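Local coordinates for putative iron-uptake ABC transport system,periplasmic iron-binding protein (Campylobacter jejuni, PDB 3E13), which binds ferric iron in the periplasm and probably hands it to an ABC transporter for uptake into the cell, at residues 2-7 with 251-256; 14-19 with 30-35; 39-44 with 54-59; 144-149 with 299-304. All blocks are in the same frame, centred on the assembly; numbering follows the deposited sequence.

Contact 1 of 4, residues 2-7 with 251-256; sequences SELNIY and KKFMEF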
loop_
_atom_site.group_PDB
_atom_site.type_symbol
_atom_site.label_atom_id
_atom_site.label_comp_id
_atom_site.label_asym_id
_atom_site.label_seq_id
_atom_site.Cartn_x
_atom_site.Cartn_y
_atom_site.Cartn_z
ATOM N N SER A 2 -21.078 -19.128 -9.080
ATOM C CA SER A 2 -20.356 -20.446 -8.964
ATOM C C SER A 2 -18.829 -20.401 -8.801
ATOM O O SER A 2 -18.358 -21.011 -7.870
ATOM C CB SER A 2 -20.748 -21.426 -10.049
ATOM O OG SER A 2 -20.481 -22.750 -9.584
ATOM N N GLU A 3 -18.073 -19.739 -9.701
ATOM C CA GLU A 3 -16.637 -19.490 -9.499
ATOM C C GLU A 3 -16.361 -17.959 -9.575
ATOM O O GLU A 3 -17.125 -17.175 -10.175
ATOM C CB GLU A 3 -15.794 -20.199 -10.577
ATOM C CG GLU A 3 -15.327 -21.635 -10.299
ATOM C CD GLU A 3 -14.185 -22.052 -11.221
ATOM O OE1 GLU A 3 -14.203 -21.562 -12.376
ATOM O OE2 GLU A 3 -13.264 -22.834 -10.813
ATOM N N LEU A 4 -15.271 -17.549 -8.944
ATOM C CA LEU A 4 -14.789 -16.153 -8.999
ATOM C C LEU A 4 -13.272 -16.191 -9.027
ATOM O O LEU A 4 -12.658 -16.787 -8.189
ATOM C CB LEU A 4 -15.298 -15.328 -7.802
ATOM C CG LEU A 4 -14.748 -13.894 -7.825
ATOM C CD1 LEU A 4 -15.394 -13.048 -8.913
ATOM C CD2 LEU A 4 -14.992 -13.287 -6.448
ATOM N N ASN A 5 -12.672 -15.604 -10.061
ATOM C CA ASN A 5 -11.240 -15.647 -10.262
ATOM C C ASN A 5 -10.558 -14.330 -9.862
ATOM O O ASN A 5 -10.816 -13.300 -10.480
ATOM C CB ASN A 5 -10.990 -15.966 -11.731
ATOM C CG ASN A 5 -11.528 -17.369 -12.112
ATOM O OD1 ASN A 5 -11.256 -18.339 -11.397
ATOM N ND2 ASN A 5 -12.270 -17.464 -13.195
ATOM N N ILE A 6 -9.788 -14.358 -8.776
ATOM C CA ILE A 6 -9.134 -13.173 -8.236
ATOM C C ILE A 6 -7.639 -13.226 -8.517
ATOM O O ILE A 6 -6.997 -14.211 -8.171
ATOM C CB ILE A 6 -9.364 -13.109 -6.719
ATOM C CG1 ILE A 6 -10.862 -12.999 -6.452
ATOM C CG2 ILE A 6 -8.530 -11.977 -6.104
ATOM C CD1 ILE A 6 -11.257 -12.800 -4.987
ATOM N N TYR A 7 -7.125 -12.179 -9.150
ATOM C CA TYR A 7 -5.701 -11.923 -9.299
ATOM C C TYR A 7 -5.354 -10.840 -8.258
ATOM O O TYR A 7 -5.838 -9.736 -8.360
ATOM C CB TYR A 7 -5.405 -11.383 -10.707
ATOM C CG TYR A 7 -5.326 -12.414 -11.827
ATOM C CD1 TYR A 7 -5.873 -13.664 -11.706
ATOM C CD2 TYR A 7 -4.816 -12.057 -13.041
ATOM C CE1 TYR A 7 -5.835 -14.607 -12.789
ATOM C CE2 TYR A 7 -4.758 -12.965 -14.112
ATOM C CZ TYR A 7 -5.288 -14.219 -13.986
ATOM O OH TYR A 7 -5.279 -15.087 -15.078
ATOM N N LYS A 251 -18.939 -8.265 -8.571
ATOM C CA LYS A 251 -19.580 -7.114 -7.952
ATOM C C LYS A 251 -19.939 -7.451 -6.519
ATOM O O LYS A 251 -19.740 -6.615 -5.615
ATOM C CB LYS A 251 -20.771 -6.623 -8.791
ATOM C CG LYS A 251 -20.358 -6.113 -10.142
ATOM C CD LYS A 251 -21.489 -5.664 -11.018
ATOM C CE LYS A 251 -21.021 -5.509 -12.452
ATOM N NZ LYS A 251 -22.236 -5.242 -13.370
ATOM N N LYS A 252 -20.417 -8.673 -6.284
ATOM C CA LYS A 252 -20.747 -9.135 -4.938
ATOM C C LYS A 252 -19.510 -9.132 -4.046
ATOM O O LYS A 252 -19.554 -8.700 -2.876
ATOM C CB LYS A 252 -21.358 -10.538 -4.997
ATOM C CG LYS A 252 -22.826 -10.550 -5.366
ATOM C CD LYS A 252 -23.370 -12.007 -5.305
ATOM C CE LYS A 252 -24.897 -12.029 -5.388
ATOM N NZ LYS A 252 -25.370 -11.037 -6.472
ATOM N N PHE A 253 -18.406 -9.581 -4.607
ATOM C CA PHE A 253 -17.157 -9.625 -3.872
ATOM C C PHE A 253 -16.661 -8.222 -3.522
ATOM O O PHE A 253 -16.186 -8.002 -2.398
ATOM C CB PHE A 253 -16.046 -10.422 -4.631
ATOM C CG PHE A 253 -14.855 -10.635 -3.811
ATOM C CD1 PHE A 253 -14.788 -11.665 -2.893
ATOM C CD2 PHE A 253 -13.782 -9.760 -3.898
ATOM C CE1 PHE A 253 -13.665 -11.824 -2.062
ATOM C CE2 PHE A 253 -12.669 -9.921 -3.092
ATOM C CZ PHE A 253 -12.622 -10.945 -2.183
ATOM N N MET A 254 -16.732 -7.298 -4.484
ATOM C CA MET A 254 -16.285 -5.924 -4.288
ATOM C C MET A 254 -17.120 -5.304 -3.122
ATOM O O MET A 254 -16.545 -4.708 -2.200
ATOM C CB MET A 254 -16.435 -5.159 -5.600
ATOM C CG MET A 254 -15.419 -5.591 -6.640
ATOM S SD MET A 254 -15.783 -4.987 -8.269
ATOM C CE MET A 254 -15.249 -3.303 -8.138
ATOM N N GLU A 255 -18.438 -5.520 -3.157
ATOM C CA GLU A 255 -19.304 -5.003 -2.096
ATOM C C GLU A 255 -18.998 -5.661 -0.760
ATOM O O GLU A 255 -18.977 -4.978 0.278
ATOM C CB GLU A 255 -20.779 -5.144 -2.485
ATOM C CG GLU A 255 -21.154 -4.246 -3.651
ATOM C CD GLU A 255 -22.578 -4.377 -4.122
ATOM O OE1 GLU A 255 -23.348 -5.277 -3.616
ATOM O OE2 GLU A 255 -22.985 -3.536 -4.952
ATOM N N PHE A 256 -18.739 -6.953 -0.776
ATOM C CA PHE A 256 -18.417 -7.695 0.430
ATOM C C PHE A 256 -17.152 -7.114 1.105
ATOM O O PHE A 256 -17.063 -7.036 2.333
ATOM C CB PHE A 256 -18.229 -9.164 0.041
ATOM C CG PHE A 256 -17.993 -10.090 1.195
ATOM C CD1 PHE A 256 -19.029 -10.422 2.060
ATOM C CD2 PHE A 256 -16.739 -10.647 1.414
ATOM C CE1 PHE A 256 -18.827 -11.325 3.119
ATOM C CE2 PHE A 256 -16.540 -11.546 2.502
ATOM C CZ PHE A 256 -17.595 -11.848 3.339
#
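Phe-253, on helix 247-257, reaches the N-terminal strand 3-8 through Leu-4 and Ile-6, two strand residues whose side chains leave the same face of the sheet. Its CB meets the first partner at once, 3.6 Å from CD2 of Leu-4. CG lies 3.7 Å from the same methyl and CD1 a little farther, so Leu-4 packs against the root of the side chain and comes at the ring obliquely. CG stands anti to the backbone N (chi1 -172°), which sends the ring off the helix toward the strand. Toward the tip the partner changes: CZ lies 3.6 Å from CD1 of Ile-6, with CE2 and CE1 close behind. This methyl sits over one ring face, 3.8 Å from the centroid and 17° off the normal, a CH-pi contact shifted toward the rim. Phe-22 meets the ring edge-to-face, while Ile-57 and Ile-238 join the same layer between helix and mixed sheet. Every group meeting across the two segments is a buried hydrocarbon, so the union of the chain's first strand with a helix more than 240 residues later rests on shape and exclusion of water rather than on directed polar bonds.

Contact 2 of 4, residues 14-19 with 30-35; sequences ADFEII and VNHTQA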
loop_
_atom_site.group_PDB
_atom_site.type_symbol
_atom_site.label_atom_id
_atom_site.label_comp_id
_atom_site.label_asym_id
_atom_site.label_seq_id
_atom_site.Cartn_x
_atom_site.Cartn_y
_atom_site.Cartn_z
ATOM N N ALA A 14 -4.523 -12.506 6.426
ATOM C CA ALA A 14 -5.889 -12.107 6.732
ATOM C C ALA A 14 -6.852 -12.261 5.577
ATOM O O ALA A 14 -8.044 -12.520 5.747
ATOM C CB ALA A 14 -5.940 -10.652 7.252
ATOM N N ASP A 15 -6.354 -12.137 4.358
ATOM C CA ASP A 15 -7.200 -12.245 3.191
ATOM C C ASP A 15 -7.822 -13.631 3.044
ATOM O O ASP A 15 -8.934 -13.740 2.501
ATOM C CB ASP A 15 -6.378 -11.920 1.957
ATOM C CG ASP A 15 -6.015 -10.470 1.910
ATOM O OD1 ASP A 15 -5.537 -9.989 0.852
ATOM O OD2 ASP A 15 -6.300 -9.722 2.852
ATOM N N PHE A 16 -7.091 -14.652 3.468
ATOM C CA PHE A 16 -7.602 -16.037 3.367
ATOM C C PHE A 16 -8.881 -16.202 4.158
ATOM O O PHE A 16 -9.852 -16.824 3.664
ATOM C CB PHE A 16 -6.591 -17.049 3.824
ATOM C CG PHE A 16 -5.332 -17.102 2.983
ATOM C CD1 PHE A 16 -4.082 -17.210 3.607
ATOM C CD2 PHE A 16 -5.387 -17.098 1.604
ATOM C CE1 PHE A 16 -2.906 -17.272 2.855
ATOM C CE2 PHE A 16 -4.201 -17.148 0.831
ATOM C CZ PHE A 16 -2.972 -17.249 1.469
ATOM N N GLU A 17 -8.914 -15.616 5.356
ATOM C CA GLU A 17 -10.105 -15.637 6.201
ATOM C C GLU A 17 -11.266 -14.930 5.483
ATOM O O GLU A 17 -12.439 -15.389 5.521
ATOM C CB GLU A 17 -9.870 -14.982 7.581
ATOM C CG GLU A 17 -11.184 -14.744 8.356
ATOM C CD GLU A 17 -11.103 -14.152 9.782
ATOM O OE1 GLU A 17 -10.147 -13.446 10.122
ATOM O OE2 GLU A 17 -12.058 -14.392 10.566
ATOM N N ILE A 18 -10.966 -13.764 4.896
ATOM C CA ILE A 18 -11.995 -12.971 4.222
ATOM C C ILE A 18 -12.604 -13.756 3.078
ATOM O O ILE A 18 -13.803 -13.769 2.893
ATOM C CB ILE A 18 -11.393 -11.589 3.753
ATOM C CG1 ILE A 18 -11.017 -10.772 5.003
ATOM C CG2 ILE A 18 -12.292 -10.918 2.756
ATOM C CD1 ILE A 18 -10.279 -9.508 4.724
ATOM N N ILE A 19 -11.764 -14.451 2.328
ATOM C CA ILE A 19 -12.217 -15.168 1.179
ATOM C C ILE A 19 -13.097 -16.342 1.625
ATOM O O ILE A 19 -14.136 -16.582 1.037
ATOM C CB ILE A 19 -11.012 -15.592 0.305
ATOM C CG1 ILE A 19 -10.467 -14.345 -0.462
ATOM C CG2 ILE A 19 -11.419 -16.724 -0.629
ATOM C CD1 ILE A 19 -9.060 -14.523 -0.967
ATOM N N VAL A 30 -13.908 -19.307 -4.770
ATOM C CA VAL A 30 -12.897 -18.324 -5.180
ATOM C C VAL A 30 -11.606 -19.046 -5.569
ATOM O O VAL A 30 -11.141 -19.914 -4.852
ATOM C CB VAL A 30 -12.595 -17.350 -4.070
ATOM C CG1 VAL A 30 -11.445 -16.426 -4.426
ATOM C CG2 VAL A 30 -13.827 -16.567 -3.767
ATOM N N ASN A 31 -11.103 -18.738 -6.759
ATOM C CA ASN A 31 -9.785 -19.165 -7.229
ATOM C C ASN A 31 -8.861 -17.960 -7.051
ATOM O O ASN A 31 -9.013 -16.980 -7.774
ATOM C CB ASN A 31 -9.853 -19.558 -8.701
ATOM C CG ASN A 31 -10.788 -20.707 -8.944
ATOM O OD1 ASN A 31 -10.770 -21.633 -8.181
ATOM N ND2 ASN A 31 -11.629 -20.638 -9.993
ATOM N N HIS A 32 -7.960 -18.036 -6.086
ATOM C CA HIS A 32 -7.146 -16.909 -5.674
ATOM C C HIS A 32 -5.738 -17.095 -6.219
ATOM O O HIS A 32 -5.060 -18.078 -5.891
ATOM C CB HIS A 32 -7.143 -16.835 -4.149
ATOM C CG HIS A 32 -6.461 -15.618 -3.584
ATOM N ND1 HIS A 32 -5.392 -15.710 -2.730
ATOM C CD2 HIS A 32 -6.741 -14.299 -3.682
ATOM C CE1 HIS A 32 -5.001 -14.500 -2.369
ATOM N NE2 HIS A 32 -5.816 -13.624 -2.915
ATOM N N THR A 33 -5.318 -16.175 -7.096
ATOM C CA THR A 33 -3.966 -16.175 -7.652
ATOM C C THR A 33 -3.200 -14.969 -7.109
ATOM O O THR A 33 -3.601 -13.859 -7.336
ATOM C CB THR A 33 -4.083 -16.098 -9.170
ATOM O OG1 THR A 33 -4.616 -17.332 -9.690
ATOM C CG2 THR A 33 -2.727 -16.003 -9.817
ATOM N N GLN A 34 -2.099 -15.200 -6.401
ATOM C CA GLN A 34 -1.281 -14.134 -5.822
ATOM C C GLN A 34 0.056 -14.086 -6.547
ATOM O O GLN A 34 0.711 -15.111 -6.729
ATOM C CB GLN A 34 -1.062 -14.376 -4.347
ATOM C CG GLN A 34 -0.272 -13.303 -3.636
ATOM C CD GLN A 34 -0.184 -13.544 -2.141
ATOM O OE1 GLN A 34 -1.216 -13.754 -1.473
ATOM N NE2 GLN A 34 1.036 -13.538 -1.612
ATOM N N ALA A 35 0.460 -12.886 -6.920
ATOM C CA ALA A 35 1.760 -12.627 -7.514
ATOM C C ALA A 35 2.069 -11.157 -7.385
ATOM O O ALA A 35 1.228 -10.363 -6.909
ATOM C CB ALA A 35 1.769 -13.028 -8.970
HETATM O O HOH W 1 -5.825 -10.846 -1.693
#
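Ile-19 stands at about a right angle to the imidazole of His-32, its CD1 methyl over one ring face. CD1 lies 3.8 Å from the centroid and 20° off the normal, a CH-pi contact offset toward the rim, with CD2 the nearest ring atom at 3.6 Å. The other branch of the isoleucine serves a second partner: CG2 packs crosswise on Val-30, 3.7 Å from its CB and within reach of both valine methyls. With CG1 anti to the carbonyl carbon (chi1 -75°) and CG2 anti to the backbone N, the two branches straddle successive inward-facing residues of the strand. Helix 14-26 and strand 29-34 belong to a beta-alpha-beta crossover that starts at strand 3-8, the periplasmic binding protein arrangement; the short segments run nearly antiparallel, at 162°, with axes 10.9 Å apart. Phe-16 marks the more exposed border: its CE2 lies 4.0 Å from ND1 of His-32, which sits at the edge of the phenyl ring near its plane. At the other ring nitrogen a water bridges the segments, donating to OD1 of Asp-15 at 2.7 Å and lying 3.0 Å from NE2 of His-32. Asp-15 OD1 also forms a salt bridge with Arg-10, which probably helps hold the carboxylate for the water. The iron ligands His-11 and Tyr-12 lie just ahead of this helix, and the ferric ion is about 13 Å from the His-32 side chain.

Contact 3 of 4, residues 39-44 with 54-59; sequences ELIKRL and DIFITA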
loop_
_atom_site.group_PDB
_atom_site.type_symbol
_atom_site.label_atom_id
_atom_site.label_comp_id
_atom_site.label_asym_id
_atom_site.label_seq_id
_atom_site.Cartn_x
_atom_site.Cartn_y
_atom_site.Cartn_z
ATOM N N GLU A 39 3.722 -8.512 -12.422
ATOM C CA GLU A 39 3.525 -9.822 -13.061
ATOM C C GLU A 39 2.051 -9.979 -13.429
ATOM O O GLU A 39 1.732 -10.420 -14.506
ATOM C CB GLU A 39 4.000 -10.956 -12.163
ATOM C CG GLU A 39 5.487 -10.835 -11.850
ATOM C CD GLU A 39 6.180 -12.069 -11.304
ATOM O OE1 GLU A 39 5.560 -13.158 -11.196
ATOM O OE2 GLU A 39 7.388 -11.917 -10.954
ATOM N N LEU A 40 1.142 -9.592 -12.518
ATOM C CA LEU A 40 -0.279 -9.690 -12.788
ATOM C C LEU A 40 -0.757 -8.759 -13.881
ATOM O O LEU A 40 -1.626 -9.131 -14.660
ATOM C CB LEU A 40 -1.079 -9.424 -11.502
ATOM C CG LEU A 40 -0.906 -10.451 -10.368
ATOM C CD1 LEU A 40 -1.654 -10.009 -9.133
ATOM C CD2 LEU A 40 -1.339 -11.823 -10.799
ATOM N N ILE A 41 -0.245 -7.530 -13.917
ATOM C CA ILE A 41 -0.630 -6.589 -14.962
ATOM C C ILE A 41 -0.139 -7.083 -16.337
ATOM O O ILE A 41 -0.878 -7.029 -17.284
ATOM C CB ILE A 41 -0.107 -5.208 -14.651
ATOM C CG1 ILE A 41 -0.859 -4.673 -13.430
ATOM C CG2 ILE A 41 -0.250 -4.293 -15.799
ATOM C CD1 ILE A 41 -0.261 -3.436 -12.841
ATOM N N LYS A 42 1.071 -7.587 -16.374
ATOM C CA LYS A 42 1.608 -8.138 -17.626
ATOM C C LYS A 42 0.755 -9.319 -18.078
ATOM O O LYS A 42 0.376 -9.443 -19.268
ATOM C CB LYS A 42 3.049 -8.562 -17.419
ATOM C CG LYS A 42 3.711 -9.136 -18.661
ATOM C CD LYS A 42 5.250 -9.019 -18.601
ATOM C CE LYS A 42 5.784 -8.268 -19.837
ATOM N NZ LYS A 42 4.993 -8.577 -21.079
ATOM N N ARG A 43 0.437 -10.188 -17.119
ATOM C CA ARG A 43 -0.409 -11.331 -17.401
ATOM C C ARG A 43 -1.795 -10.928 -17.897
ATOM O O ARG A 43 -2.330 -11.487 -18.861
ATOM C CB ARG A 43 -0.512 -12.161 -16.141
ATOM C CG ARG A 43 -1.304 -13.363 -16.204
ATOM C CD ARG A 43 -1.007 -14.295 -15.017
ATOM N NE ARG A 43 -1.930 -15.401 -15.023
ATOM C CZ ARG A 43 -1.998 -16.339 -14.101
ATOM N NH1 ARG A 43 -1.195 -16.330 -13.064
ATOM N NH2 ARG A 43 -2.885 -17.283 -14.239
ATOM N N LEU A 44 -2.447 -9.985 -17.207
ATOM C CA LEU A 44 -3.713 -9.500 -17.704
ATOM C C LEU A 44 -3.657 -8.932 -19.126
ATOM O O LEU A 44 -4.596 -9.107 -19.912
ATOM C CB LEU A 44 -4.286 -8.456 -16.749
ATOM C CG LEU A 44 -4.833 -8.997 -15.421
ATOM C CD1 LEU A 44 -5.021 -7.841 -14.418
ATOM C CD2 LEU A 44 -6.130 -9.729 -15.666
ATOM N N ASP A 54 -11.594 -12.311 -13.008
ATOM C CA ASP A 54 -12.744 -11.476 -12.755
ATOM C C ASP A 54 -12.417 -10.206 -11.948
ATOM O O ASP A 54 -13.072 -9.184 -12.113
ATOM C CB ASP A 54 -13.793 -12.243 -11.939
ATOM C CG ASP A 54 -14.330 -13.439 -12.668
ATOM O OD1 ASP A 54 -14.927 -13.236 -13.742
ATOM O OD2 ASP A 54 -14.157 -14.583 -12.243
ATOM N N ILE A 55 -11.385 -10.296 -11.116
ATOM C CA ILE A 55 -11.064 -9.268 -10.124
ATOM C C ILE A 55 -9.543 -9.086 -10.097
ATOM O O ILE A 55 -8.777 -10.070 -10.121
ATOM C CB ILE A 55 -11.603 -9.689 -8.713
ATOM C CG1 ILE A 55 -13.136 -9.628 -8.649
ATOM C CG2 ILE A 55 -10.904 -8.926 -7.596
ATOM C CD1 ILE A 55 -13.697 -8.248 -8.482
ATOM N N PHE A 56 -9.148 -7.814 -9.969
ATOM C CA PHE A 56 -7.772 -7.421 -9.722
ATOM C C PHE A 56 -7.759 -6.698 -8.377
ATOM O O PHE A 56 -8.448 -5.725 -8.196
ATOM C CB PHE A 56 -7.254 -6.515 -10.874
ATOM C CG PHE A 56 -5.782 -6.108 -10.761
ATOM C CD1 PHE A 56 -4.806 -7.027 -10.335
ATOM C CD2 PHE A 56 -5.360 -4.817 -11.097
ATOM C CE1 PHE A 56 -3.476 -6.672 -10.204
ATOM C CE2 PHE A 56 -4.021 -4.468 -11.026
ATOM C CZ PHE A 56 -3.068 -5.398 -10.591
ATOM N N ILE A 57 -6.990 -7.202 -7.431
ATOM C CA ILE A 57 -6.793 -6.554 -6.131
ATOM C C ILE A 57 -5.325 -6.129 -5.997
ATOM O O ILE A 57 -4.409 -6.900 -6.339
ATOM C CB ILE A 57 -7.136 -7.503 -4.938
ATOM C CG1 ILE A 57 -8.441 -8.176 -5.138
ATOM C CG2 ILE A 57 -7.194 -6.658 -3.636
ATOM C CD1 ILE A 57 -8.822 -9.153 -3.978
ATOM N N THR A 58 -5.100 -4.895 -5.544
ATOM C CA THR A 58 -3.732 -4.370 -5.334
ATOM C C THR A 58 -3.578 -3.880 -3.921
ATOM O O THR A 58 -4.559 -3.756 -3.158
ATOM C CB THR A 58 -3.431 -3.172 -6.229
ATOM O OG1 THR A 58 -4.198 -2.062 -5.745
ATOM C CG2 THR A 58 -3.776 -3.420 -7.693
ATOM N N ALA A 59 -2.331 -3.589 -3.577
ATOM C CA ALA A 59 -1.999 -2.922 -2.351
ATOM C C ALA A 59 -1.476 -1.509 -2.666
ATOM O O ALA A 59 -0.637 -0.956 -1.960
ATOM C CB ALA A 59 -0.955 -3.756 -1.608
#
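The segment of helix 37-47 runs nearly antiparallel to strand 55-58, at 158° with axes 10.6 Å apart, and the closest alpha carbons are those of Leu-40 and Phe-56. Phe-56 is the side chain that spans from strand to helix. Its CG lies anti to the backbone N (chi1 -176°), carrying the phenyl ring out from the strand to three aliphatic side chains of the helix. Leu-44 lays CD1 over one ring face, displaced toward the rim and 4.1 Å from CG of the ring. On the opposite face lies the CG2 methyl of Thr-58, 3.4 Å above the plane, so the ring is held between helix and its own strand. Leu-40 comes to the edge: its CD1 is in the ring plane, while its CB approaches obliquely, 3.9 Å from CE1 of Phe-56. Ile-41 closes the far end, CG1 lying 3.7 Å from CZ of the phenylalanine. Ala-67 of helix 61-69 also touches Phe-56. Strand 55-58 lies between strands 3-8 and 233-241 in the sheet; Ile-55 and Ile-57 face helix 247-257 on its other side, while Phe-56 faces helix 37-47, which Tyr-7 of strand 3-8 also touches.

Contact 4 of 4, residues 144-149 with 299-304; sequences SKTLLA and SKIAEN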
loop_
_atom_site.group_PDB
_atom_site.type_symbol
_atom_site.label_atom_id
_atom_site.label_comp_id
_atom_site.label_asym_id
_atom_site.label_seq_id
_atom_site.Cartn_x
_atom_site.Cartn_y
_atom_site.Cartn_z
ATOM N N SER A 144 7.215 2.050 -3.210
ATOM C CA SER A 144 8.303 2.971 -3.475
ATOM C C SER A 144 7.983 3.837 -4.663
ATOM O O SER A 144 8.246 5.048 -4.634
ATOM C CB SER A 144 9.622 2.214 -3.792
ATOM O OG SER A 144 10.032 1.397 -2.725
ATOM N N LYS A 145 7.435 3.226 -5.709
ATOM C CA LYS A 145 7.047 3.940 -6.933
ATOM C C LYS A 145 5.982 4.989 -6.611
ATOM O O LYS A 145 6.083 6.117 -7.050
ATOM C CB LYS A 145 6.540 2.985 -7.962
ATOM C CG LYS A 145 7.649 2.147 -8.497
ATOM C CD LYS A 145 7.237 1.283 -9.626
ATOM C CE LYS A 145 6.320 0.198 -9.219
ATOM N NZ LYS A 145 6.080 -0.817 -10.378
ATOM N N THR A 146 4.991 4.625 -5.816
ATOM C CA THR A 146 3.915 5.536 -5.500
ATOM C C THR A 146 4.336 6.637 -4.553
ATOM O O THR A 146 3.924 7.767 -4.725
ATOM C CB THR A 146 2.689 4.779 -5.017
ATOM O OG1 THR A 146 2.199 3.984 -6.127
ATOM C CG2 THR A 146 1.565 5.741 -4.595
ATOM N N LEU A 147 5.217 6.351 -3.608
ATOM C CA LEU A 147 5.766 7.402 -2.790
ATOM C C LEU A 147 6.493 8.446 -3.641
ATOM O O LEU A 147 6.313 9.639 -3.466
ATOM C CB LEU A 147 6.650 6.841 -1.678
ATOM C CG LEU A 147 7.409 7.802 -0.763
ATOM C CD1 LEU A 147 6.404 8.683 0.020
ATOM C CD2 LEU A 147 8.279 7.024 0.201
ATOM N N LEU A 148 7.352 8.003 -4.581
ATOM C CA LEU A 148 8.068 8.944 -5.404
ATOM C C LEU A 148 7.118 9.736 -6.301
ATOM O O LEU A 148 7.277 10.939 -6.489
ATOM C CB LEU A 148 9.101 8.232 -6.267
ATOM C CG LEU A 148 9.940 9.185 -7.121
ATOM C CD1 LEU A 148 10.707 10.153 -6.304
ATOM C CD2 LEU A 148 10.913 8.358 -7.969
ATOM N N ALA A 149 6.119 9.068 -6.840
ATOM C CA ALA A 149 5.071 9.738 -7.615
ATOM C C ALA A 149 4.398 10.850 -6.801
ATOM O O ALA A 149 4.102 11.907 -7.337
ATOM C CB ALA A 149 4.066 8.749 -8.118
ATOM N N SER A 299 -5.663 9.537 -6.895
ATOM C CA SER A 299 -5.648 9.520 -8.366
ATOM C C SER A 299 -4.607 10.483 -8.987
ATOM O O SER A 299 -3.968 10.137 -9.998
ATOM C CB SER A 299 -7.048 9.809 -8.929
ATOM O OG SER A 299 -7.448 11.133 -8.635
ATOM N N LYS A 300 -4.444 11.655 -8.401
ATOM C CA LYS A 300 -3.461 12.647 -8.856
ATOM C C LYS A 300 -2.014 12.163 -8.640
ATOM O O LYS A 300 -1.156 12.355 -9.509
ATOM C CB LYS A 300 -3.668 13.970 -8.140
ATOM C CG LYS A 300 -2.694 15.048 -8.641
ATOM C CD LYS A 300 -2.904 16.423 -8.033
ATOM C CE LYS A 300 -1.904 17.453 -8.599
ATOM N NZ LYS A 300 -0.411 17.296 -8.190
ATOM N N ILE A 301 -1.744 11.525 -7.513
ATOM C CA ILE A 301 -0.434 10.883 -7.293
ATOM C C ILE A 301 -0.121 9.951 -8.458
ATOM O O ILE A 301 0.940 10.029 -9.069
ATOM C CB ILE A 301 -0.408 10.075 -5.992
ATOM C CG1 ILE A 301 -0.583 11.011 -4.790
ATOM C CG2 ILE A 301 0.909 9.314 -5.871
ATOM C CD1 ILE A 301 -0.807 10.236 -3.473
ATOM N N ALA A 302 -1.081 9.082 -8.753
ATOM C CA ALA A 302 -0.894 8.016 -9.736
ATOM C C ALA A 302 -0.687 8.521 -11.170
ATOM O O ALA A 302 -0.174 7.783 -12.033
ATOM C CB ALA A 302 -2.017 7.063 -9.685
ATOM N N GLU A 303 -1.094 9.755 -11.449
ATOM C CA GLU A 303 -0.791 10.399 -12.728
ATOM C C GLU A 303 0.706 10.552 -12.992
ATOM O O GLU A 303 1.115 10.844 -14.139
ATOM C CB GLU A 303 -1.449 11.761 -12.813
ATOM C CG GLU A 303 -2.946 11.601 -12.931
ATOM C CD GLU A 303 -3.737 12.897 -12.922
ATOM O OE1 GLU A 303 -4.981 12.794 -12.875
ATOM O OE2 GLU A 303 -3.161 13.986 -12.941
ATOM N N ASN A 304 1.518 10.398 -11.954
ATOM C CA ASN A 304 2.945 10.585 -12.066
ATOM C C ASN A 304 3.768 9.304 -12.009
ATOM O O ASN A 304 4.998 9.343 -11.851
ATOM C CB ASN A 304 3.383 11.533 -10.970
ATOM C CG ASN A 304 2.743 12.908 -11.128
ATOM O OD1 ASN A 304 3.205 13.711 -11.924
ATOM N ND2 ASN A 304 1.653 13.175 -10.398
#
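With OG1 of Thr-146 and CG1 of Ile-301 beside the backbone N (chi1 -66° and -64°), the CG2 methyl of each stands anti to it; CG2 of Thr-146 and CG2 of Ile-301 meet 3.9 Å apart, the side chains crossing at about a right angle. In this periplasmic-binding-protein fold, helix 142-155, whose first turn carries the iron ligand Tyr-143, packs against helix 298-302 and the link to helix 305-315. Ile-301 CG2 also rests on the backbone, 3.6 Å from O of Thr-146. The threonine hydroxyl has other work, hydrogen bonding to Asp-60 and Ser-62, so its methyl is what serves this contact. One turn on, Ala-149 is small enough for close approach; its CB lies 3.9 Å from Ile-301 CG2 and 3.5 Å from Ile-301 O. That carbonyl accepts a hydrogen bond from the backbone N-H of Asn-304, tying the chain's turn beside the alanine. Asn-304, just before helix 305-315, touches through its aliphatic root, Asn-304 CB lying 4.0 Å from Ala-149 CB. Its amide is turned back to its own segment, where ND2 gives a weak hydrogen bond to Ile-301 O, 3.5 Å long with an N-H...O angle of 150°.

Contacts 1, 2 and 3 share one sheet, and contact 1 touches both others: strand 3-8 lies between strands 29-34 and 55-58, and contacts 2 and 3 are nested within the long loop that contact 1 closes. Contacts 1 and 3 are buried and wholly hydrocarbon, each built round one phenylalanine, given by the helix in contact 1 and by the strand in contact 3. Contact 2, partly open, adds an imidazole and a bridging water. Contact 4 is also buried but stands apart, its centre about 18 Å from that of contact 3; it joins helical elements without a strand, using an isoleucine, a threonine methyl, an alanine, the root of an asparagine and backbone carbonyls in place of an aromatic ring.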